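Glycerol dehydratase (Clostridium butyricum, PDB 1R9D) dehydrates glycerol without coenzyme B12, probably through a glycyl radical, as a member of the pyruvate formate-lyase-like enzyme family. Local coordinates at residues E97-N102 with E114-L119; E443-S448 with C504-I509; L744-A747 with K753-D756. One frame throughout, in Å; residues are numbered along the deposited sequence.

Contact 1: residues E97-N102 with E114-L119; sequences ELDRLN and ESKEKL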
loop_
_atom_site.group_PDB
_atom_site.type_symbol
_atom_site.label_atom_id
_atom_site.label_comp_id
_atom_site.label_asym_id
_atom_site.label_seq_id
_atom_site.Cartn_x
_atom_site.Cartn_y
_atom_site.Cartn_z
ATOM N N GLU A 97 0.484 -28.310 -13.880
ATOM C CA GLU A 97 1.514 -29.275 -14.261
ATOM C C GLU A 97 1.826 -30.389 -13.271
ATOM O O GLU A 97 2.749 -31.174 -13.496
ATOM C CB GLU A 97 2.817 -28.537 -14.561
ATOM C CG GLU A 97 2.766 -27.652 -15.776
ATOM C CD GLU A 97 4.049 -26.867 -15.947
ATOM O OE1 GLU A 97 5.135 -27.465 -15.777
ATOM O OE2 GLU A 97 3.969 -25.659 -16.254
ATOM N N LEU A 98 1.074 -30.459 -12.180
ATOM C CA LEU A 98 1.311 -31.476 -11.161
ATOM C C LEU A 98 1.556 -32.886 -11.684
ATOM O O LEU A 98 2.456 -33.580 -11.208
ATOM C CB LEU A 98 0.138 -31.531 -10.178
ATOM C CG LEU A 98 0.017 -30.438 -9.121
ATOM C CD1 LEU A 98 -1.179 -30.744 -8.234
ATOM C CD2 LEU A 98 1.289 -30.370 -8.290
ATOM N N ASP A 99 0.766 -33.308 -12.664
ATOM C CA ASP A 99 0.894 -34.665 -13.177
ATOM C C ASP A 99 1.825 -34.912 -14.358
ATOM O O ASP A 99 1.888 -36.034 -14.866
ATOM C CB ASP A 99 -0.496 -35.219 -13.491
ATOM C CG ASP A 99 -1.422 -35.164 -12.288
ATOM O OD1 ASP A 99 -0.967 -35.502 -11.176
ATOM O OD2 ASP A 99 -2.603 -34.786 -12.451
ATOM N N ARG A 100 2.551 -33.892 -14.805
ATOM C CA ARG A 100 3.468 -34.112 -15.914
ATOM C C ARG A 100 4.886 -33.613 -15.659
ATOM O O ARG A 100 5.712 -33.581 -16.569
ATOM C CB ARG A 100 2.909 -33.522 -17.218
ATOM C CG ARG A 100 2.587 -32.039 -17.220
ATOM C CD ARG A 100 2.242 -31.599 -18.643
ATOM N NE ARG A 100 1.950 -30.173 -18.755
ATOM C CZ ARG A 100 0.795 -29.613 -18.408
ATOM N NH1 ARG A 100 -0.192 -30.355 -17.924
ATOM N NH2 ARG A 100 0.626 -28.305 -18.555
ATOM N N LEU A 101 5.171 -33.245 -14.412
ATOM C CA LEU A 101 6.505 -32.782 -14.050
ATOM C C LEU A 101 7.518 -33.910 -14.226
ATOM O O LEU A 101 8.658 -33.676 -14.634
ATOM C CB LEU A 101 6.537 -32.305 -12.594
ATOM C CG LEU A 101 5.872 -30.966 -12.260
ATOM C CD1 LEU A 101 5.906 -30.743 -10.754
ATOM C CD2 LEU A 101 6.597 -29.838 -12.982
ATOM N N ASN A 102 7.098 -35.136 -13.927
ATOM C CA ASN A 102 7.988 -36.282 -14.042
ATOM C C ASN A 102 8.073 -36.831 -15.458
ATOM O O ASN A 102 8.815 -37.777 -15.715
ATOM C CB ASN A 102 7.547 -37.403 -13.092
ATOM C CG ASN A 102 6.201 -38.005 -13.471
ATOM O OD1 ASN A 102 5.802 -39.036 -12.928
ATOM N ND2 ASN A 102 5.494 -37.365 -14.394
ATOM N N GLU A 114 1.433 -37.531 -1.861
ATOM C CA GLU A 114 1.114 -36.832 -0.622
ATOM C C GLU A 114 1.259 -35.326 -0.833
ATOM O O GLU A 114 0.424 -34.542 -0.388
ATOM C CB GLU A 114 2.052 -37.281 0.500
ATOM C CG GLU A 114 3.469 -37.559 0.026
ATOM C CD GLU A 114 4.526 -37.276 1.079
ATOM O OE1 GLU A 114 4.331 -37.679 2.249
ATOM O OE2 GLU A 114 5.560 -36.656 0.730
ATOM N N SER A 115 2.328 -34.929 -1.517
ATOM C CA SER A 115 2.574 -33.517 -1.782
ATOM C C SER A 115 1.480 -32.912 -2.654
ATOM O O SER A 115 1.029 -31.795 -2.403
ATOM C CB SER A 115 3.938 -33.334 -2.449
ATOM O OG SER A 115 4.981 -33.580 -1.523
ATOM N N LYS A 116 1.056 -33.646 -3.679
ATOM C CA LYS A 116 0.000 -33.161 -4.563
ATOM C C LYS A 116 -1.259 -32.894 -3.748
ATOM O O LYS A 116 -1.941 -31.881 -3.932
ATOM C CB LYS A 116 -0.326 -34.197 -5.639
ATOM C CG LYS A 116 0.781 -34.463 -6.649
ATOM C CD LYS A 116 0.296 -35.476 -7.682
ATOM C CE LYS A 116 1.370 -35.830 -8.696
ATOM N NZ LYS A 116 0.889 -36.867 -9.660
ATOM N N GLU A 117 -1.558 -33.819 -2.843
ATOM C CA GLU A 117 -2.736 -33.715 -1.997
ATOM C C GLU A 117 -2.668 -32.509 -1.067
ATOM O O GLU A 117 -3.619 -31.736 -0.975
ATOM C CB GLU A 117 -2.891 -34.999 -1.174
ATOM C CG GLU A 117 -4.133 -35.042 -0.302
ATOM C CD GLU A 117 -5.409 -34.801 -1.087
ATOM O OE1 GLU A 117 -5.588 -35.439 -2.149
ATOM O OE2 GLU A 117 -6.238 -33.979 -0.636
ATOM N N LYS A 118 -1.539 -32.349 -0.382
ATOM C CA LYS A 118 -1.371 -31.240 0.547
ATOM C C LYS A 118 -1.344 -29.875 -0.128
ATOM O O LYS A 118 -1.698 -28.870 0.491
ATOM C CB LYS A 118 -0.105 -31.433 1.382
ATOM C CG LYS A 118 -0.207 -32.584 2.376
ATOM C CD LYS A 118 1.021 -32.681 3.261
ATOM C CE LYS A 118 0.859 -33.796 4.286
ATOM N NZ LYS A 118 2.026 -33.894 5.209
ATOM N N LEU A 119 -0.932 -29.830 -1.392
ATOM C CA LEU A 119 -0.888 -28.559 -2.106
ATOM C C LEU A 119 -2.279 -28.048 -2.470
ATOM O O LEU A 119 -2.451 -26.866 -2.751
ATOM C CB LEU A 119 -0.037 -28.683 -3.374
ATOM C CG LEU A 119 1.466 -28.842 -3.157
ATOM C CD1 LEU A 119 2.151 -29.041 -4.502
ATOM C CD2 LEU A 119 2.019 -27.606 -2.455
#
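K116 crosses from helix 113-125 to L98 and D99, in the loop that follows helix 92-97. Here the loop between helix 92-97 and helix 113-125 packs back on the second helix. The loop supplies one carboxylate and one leucine, and the helix answers with a lysine and a leucine one turn apart.

The polar part is a salt bridge. K116 NZ donates to D99 OD1 at 2.8 Å and meets that oxygen nearly along its C-O axis. The two side chains cross at a slant, so the carboxylate and the lysine chain do not run alongside each other. K116 CG lies anti to its own carbonyl carbon (chi1 -67°), and the chain is fully extended beyond it. That straight reach carries NZ across to the loop. K116 NZ also forms a salt bridge with E113. The pair of carboxylates would be expected to favour the charged form of the lysine. D99 is exposed to solvent, K116 only partly.

The loop is tied down by its own bonds. R100 N donates to E97 O at 3.0 Å, which closes a type I beta turn with L98 and D99 at its corners. E97 CG rests against one face of the R100 guanidinium, offset toward its rim. E97 OE2 accepts from E327 N, and R100 NE is paired with E327 OE1. On the helix, K118 N and L119 N are satisfied by E114 O and S115 O.

The apolar part is small. I111 touches both L98 and K116, and L119 also packs on A32 of helix 30-40. The lysine chain passes the L98 carbonyl, with K116 CE 3.5 Å from L98 O. L98 CD2 meets L119 CD1 at 4.1 Å.

Contact 2: residues E443-S448 with C504-I509; sequences EGWHDS and CADNCI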
loop_
_atom_site.group_PDB
_atom_site.type_symbol
_atom_site.label_atom_id
_atom_site.label_comp_id
_atom_site.label_asym_id
_atom_site.label_seq_id
_atom_site.Cartn_x
_atom_site.Cartn_y
_atom_site.Cartn_z
ATOM N N GLU A 443 19.784 -2.749 -5.736
ATOM C CA GLU A 443 18.568 -3.506 -6.041
ATOM C C GLU A 443 18.550 -3.293 -7.559
ATOM O O GLU A 443 18.007 -2.307 -8.055
ATOM C CB GLU A 443 17.312 -2.901 -5.403
ATOM C CG GLU A 443 15.996 -3.566 -5.872
ATOM C CD GLU A 443 15.858 -5.037 -5.453
ATOM O OE1 GLU A 443 16.884 -5.745 -5.381
ATOM O OE2 GLU A 443 14.717 -5.495 -5.212
ATOM N N GLY A 444 19.167 -4.216 -8.291
ATOM C CA GLY A 444 19.281 -4.057 -9.735
ATOM C C GLY A 444 18.285 -4.684 -10.691
ATOM O O GLY A 444 18.294 -4.331 -11.872
ATOM N N TRP A 445 17.438 -5.600 -10.224
ATOM C CA TRP A 445 16.465 -6.231 -11.124
ATOM C C TRP A 445 17.185 -6.588 -12.439
ATOM O O TRP A 445 16.687 -6.321 -13.533
ATOM C CB TRP A 445 15.304 -5.252 -11.385
ATOM C CG TRP A 445 14.133 -5.452 -10.455
ATOM C CD1 TRP A 445 14.175 -5.613 -9.097
ATOM C CD2 TRP A 445 12.763 -5.610 -10.834
ATOM N NE1 TRP A 445 12.914 -5.878 -8.609
ATOM C CE2 TRP A 445 12.029 -5.884 -9.655
ATOM C CE3 TRP A 445 12.083 -5.555 -12.059
ATOM C CZ2 TRP A 445 10.648 -6.105 -9.667
ATOM C CZ3 TRP A 445 10.703 -5.776 -12.071
ATOM C CH2 TRP A 445 10.005 -6.049 -10.880
ATOM N N HIS A 446 18.352 -7.212 -12.306
ATOM C CA HIS A 446 19.215 -7.561 -13.440
ATOM C C HIS A 446 18.720 -8.511 -14.546
ATOM O O HIS A 446 19.423 -8.715 -15.544
ATOM C CB HIS A 446 20.565 -8.032 -12.902
ATOM C CG HIS A 446 21.287 -6.990 -12.098
ATOM N ND1 HIS A 446 21.851 -5.867 -12.669
ATOM C CD2 HIS A 446 21.529 -6.897 -10.769
ATOM C CE1 HIS A 446 22.412 -5.130 -11.726
ATOM N NE2 HIS A 446 22.231 -5.732 -10.564
ATOM N N ASP A 447 17.551 -9.119 -14.380
ATOM C CA ASP A 447 17.008 -9.956 -15.451
ATOM C C ASP A 447 15.493 -9.833 -15.418
ATOM O O ASP A 447 14.761 -10.803 -15.194
ATOM C CB ASP A 447 17.433 -11.420 -15.332
ATOM C CG ASP A 447 17.120 -12.209 -16.600
ATOM O OD1 ASP A 447 16.706 -11.574 -17.598
ATOM O OD2 ASP A 447 17.292 -13.448 -16.614
ATOM N N SER A 448 15.035 -8.611 -15.653
ATOM C CA SER A 448 13.618 -8.289 -15.623
ATOM C C SER A 448 12.824 -8.717 -16.852
ATOM O O SER A 448 11.595 -8.704 -16.826
ATOM C CB SER A 448 13.443 -6.786 -15.396
ATOM O OG SER A 448 13.904 -6.038 -16.511
ATOM N N CYS A 504 6.833 -1.013 -19.091
ATOM C CA CYS A 504 5.644 -0.714 -18.297
ATOM C C CYS A 504 5.215 -1.972 -17.543
ATOM O O CYS A 504 4.856 -1.902 -16.367
ATOM C CB CYS A 504 4.502 -0.221 -19.193
ATOM S SG CYS A 504 4.815 1.407 -19.930
ATOM N N ALA A 505 5.262 -3.122 -18.219
ATOM C CA ALA A 505 4.892 -4.395 -17.591
ATOM C C ALA A 505 5.822 -4.670 -16.407
ATOM O O ALA A 505 5.372 -5.082 -15.331
ATOM C CB ALA A 505 4.983 -5.534 -18.611
ATOM N N ASP A 506 7.117 -4.448 -16.610
ATOM C CA ASP A 506 8.103 -4.642 -15.551
ATOM C C ASP A 506 7.765 -3.760 -14.351
ATOM O O ASP A 506 7.817 -4.209 -13.203
ATOM C CB ASP A 506 9.504 -4.280 -16.050
ATOM C CG ASP A 506 10.265 -5.479 -16.577
ATOM O OD1 ASP A 506 11.243 -5.271 -17.323
ATOM O OD2 ASP A 506 9.905 -6.626 -16.229
ATOM N N ASN A 507 7.419 -2.503 -14.613
ATOM C CA ASN A 507 7.094 -1.594 -13.524
ATOM C C ASN A 507 5.865 -2.030 -12.727
ATOM O O ASN A 507 5.792 -1.791 -11.522
ATOM C CB ASN A 507 6.919 -0.161 -14.046
ATOM C CG ASN A 507 8.252 0.500 -14.382
ATOM O OD1 ASN A 507 9.303 0.101 -13.871
ATOM N ND2 ASN A 507 8.213 1.523 -15.232
ATOM N N CYS A 508 4.906 -2.674 -13.391
ATOM C CA CYS A 508 3.708 -3.151 -12.705
ATOM C C CYS A 508 4.063 -4.313 -11.776
ATOM O O CYS A 508 3.509 -4.436 -10.681
ATOM C CB CYS A 508 2.645 -3.593 -13.718
ATOM S SG CYS A 508 1.892 -2.227 -14.649
ATOM N N ILE A 509 4.991 -5.156 -12.218
ATOM C CA ILE A 509 5.447 -6.294 -11.430
ATOM C C ILE A 509 6.262 -5.769 -10.247
ATOM O O ILE A 509 6.222 -6.333 -9.150
ATOM C CB ILE A 509 6.317 -7.233 -12.295
ATOM C CG1 ILE A 509 5.455 -7.835 -13.406
ATOM C CG2 ILE A 509 6.936 -8.344 -11.444
ATOM C CD1 ILE A 509 6.271 -8.558 -14.470
#
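S448 and D506 make the polar contact between the loop 443-448 and helix 484-516. S448 OG donates to D506 OD1 at 2.9 Å. The hydroxyl comes from above the carboxylate plane, about 50° out of it. S448 OG sits between its own backbone N and carbonyl carbon (chi1 67°), and this turns it to the carboxylate. The second oxygen, D506 OD2, lies 2.7 Å from S448 O.

W445 brings the far end of its six-membered ring to the same helix. Its CZ3 is 3.5 Å from D506 O, which approaches the ring obliquely. The ring edge at CH2 meets I509 C, close to the ring plane. The same CH2 touches I509 CG2 at 3.9 Å. I509 CG2 lies anti to its backbone N, on the side of the helix that meets the indole.

The loop joins strands 442-443 and 449-452, both of which pair in parallel with strand 543-551. It belongs to the pyruvate formate-lyase-like part of the chain, whose relatives are built as a ten-stranded alpha/beta barrel around the active site.

The second shell holds the indole in place. W445 makes a cation-pi contact with R631 and an edge-to-face contact with Y157. The backbones of S448 and W445 are both hydrogen-bonded to that of G547. Next to S448, D447 OD2 is hydrogen-bonded to the bound glycerol, which places the loop beside that ligand, probably at the substrate site. The side chain of S448 itself is about 9 Å from the glycerol. N507 and C508, whose CB atoms point away from the loop, pack on P196 and I199 of the second subunit.

Contact 3: residues L744-A747 with K753-D756; sequences LLAA and KYQD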
loop_
_atom_site.group_PDB
_atom_site.type_symbol
_atom_site.label_atom_id
_atom_site.label_comp_id
_atom_site.label_asym_id
_atom_site.label_seq_id
_atom_site.Cartn_x
_atom_site.Cartn_y
_atom_site.Cartn_z
ATOM N N LEU A 744 29.932 -35.063 -26.601
ATOM C CA LEU A 744 28.584 -34.529 -26.474
ATOM C C LEU A 744 27.587 -35.428 -27.206
ATOM O O LEU A 744 26.470 -35.656 -26.733
ATOM C CB LEU A 744 28.524 -33.105 -27.034
ATOM C CG LEU A 744 29.473 -32.107 -26.361
ATOM C CD1 LEU A 744 29.344 -30.748 -27.037
ATOM C CD2 LEU A 744 29.143 -31.999 -24.884
ATOM N N LEU A 745 27.995 -35.949 -28.358
ATOM C CA LEU A 745 27.117 -36.822 -29.128
ATOM C C LEU A 745 26.915 -38.151 -28.407
ATOM O O LEU A 745 25.826 -38.723 -28.437
ATOM C CB LEU A 745 27.702 -37.065 -30.525
ATOM C CG LEU A 745 27.759 -35.841 -31.447
ATOM C CD1 LEU A 745 28.388 -36.231 -32.780
ATOM C CD2 LEU A 745 26.360 -35.294 -31.665
ATOM N N ALA A 746 27.967 -38.629 -27.753
ATOM C CA ALA A 746 27.903 -39.890 -27.019
ATOM C C ALA A 746 26.979 -39.749 -25.813
ATOM O O ALA A 746 26.277 -40.694 -25.441
ATOM C CB ALA A 746 29.293 -40.297 -26.567
ATOM N N ALA A 747 26.986 -38.559 -25.212
ATOM C CA ALA A 747 26.159 -38.267 -24.048
ATOM C C ALA A 747 24.675 -38.269 -24.391
ATOM O O ALA A 747 23.837 -38.586 -23.543
ATOM C CB ALA A 747 26.554 -36.920 -23.450
ATOM N N LYS A 753 25.917 -42.961 -19.028
ATOM C CA LYS A 753 27.372 -43.064 -18.989
ATOM C C LYS A 753 28.089 -41.723 -18.841
ATOM O O LYS A 753 29.304 -41.690 -18.641
ATOM C CB LYS A 753 27.885 -43.761 -20.255
ATOM C CG LYS A 753 27.254 -45.119 -20.532
ATOM C CD LYS A 753 27.535 -46.108 -19.408
ATOM C CE LYS A 753 26.924 -47.473 -19.705
ATOM N NZ LYS A 753 27.158 -48.437 -18.590
ATOM N N TYR A 754 27.342 -40.626 -18.932
ATOM C CA TYR A 754 27.939 -39.293 -18.829
ATOM C C TYR A 754 27.261 -38.372 -17.815
ATOM O O TYR A 754 27.025 -37.195 -18.096
ATOM C CB TYR A 754 27.932 -38.617 -20.204
ATOM C CG TYR A 754 28.745 -39.358 -21.237
ATOM C CD1 TYR A 754 28.228 -40.477 -21.889
ATOM C CD2 TYR A 754 30.057 -38.981 -21.514
ATOM C CE1 TYR A 754 29.000 -41.208 -22.788
ATOM C CE2 TYR A 754 30.839 -39.703 -22.409
ATOM C CZ TYR A 754 30.305 -40.817 -23.040
ATOM O OH TYR A 754 31.086 -41.548 -23.904
ATOM N N GLN A 755 26.964 -38.897 -16.632
ATOM C CA GLN A 755 26.304 -38.099 -15.601
ATOM C C GLN A 755 27.104 -36.895 -15.104
ATOM O O GLN A 755 26.522 -35.881 -14.714
ATOM C CB GLN A 755 25.937 -38.986 -14.408
ATOM C CG GLN A 755 24.735 -39.874 -14.656
ATOM C CD GLN A 755 24.421 -40.765 -13.474
ATOM O OE1 GLN A 755 24.249 -40.289 -12.345
ATOM N NE2 GLN A 755 24.342 -42.070 -13.724
ATOM N N ASP A 756 28.427 -36.997 -15.125
ATOM C CA ASP A 756 29.272 -35.912 -14.638
ATOM C C ASP A 756 29.747 -34.934 -15.714
ATOM O O ASP A 756 30.554 -34.052 -15.434
ATOM C CB ASP A 756 30.487 -36.496 -13.914
ATOM C CG ASP A 756 31.514 -37.067 -14.871
ATOM O OD1 ASP A 756 31.112 -37.721 -15.858
ATOM O OD2 ASP A 756 32.723 -36.866 -14.635
#
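Y754 lays its ring against A746 and A747 near the end of helix 741-749. There is no hydrogen bond between the two segments. The contact is van der Waals packing of one aromatic side chain on two alanines.

The ring face is met by backbone. A747 N stands 4.0 Å above the plane, offset toward the rim. Beside it, A747 CA is 3.7 Å from Y754 CD1. The ring rests on the main chain of the helix as well as on its methyl groups.

The methyl contacts come at both ends of the tyrosine. A746 CB approaches the ring obliquely and lies 3.7 Å from Y754 CZ and 3.4 Å from Y754 OH. At the other end, A747 CB packs on Y754 CB at 3.9 Å. Y754 CG is anti to its own carbonyl carbon (chi1 -62°), which sets the ring back over the helix.

The loop after helix 741-749 folds back on the helix, in the part of the chain assigned to the glycine radical family. From the tyrosine it runs on toward strand 758-760. A747 also packs on L757 and on F768, just past strand 765-767. L744, which points away from the loop, and L745 touch I780 of helix 773-781.

The three contacts follow one another along the chain, each closing before the next opens. Contacts 1 and 2 lie in the pyruvate formate-lyase-like range, and contact 3 in the glycine radical range. They use separate helices, 113-125, 484-516 and 741-749, and share none. The centre of contact 1 is about 30 Å from the centres of both others. Contacts 2 and 3, with centres about 38 Å apart, lie on opposite sides of the chain's centre. Contact 2 is buried, beside the bound glycerol and the subunit interface. Contacts 1 and 3 are local helix-to-loop packings, only partly buried. Contact 3 lies shortly before G763, the predicted radical site, which is unmodified here.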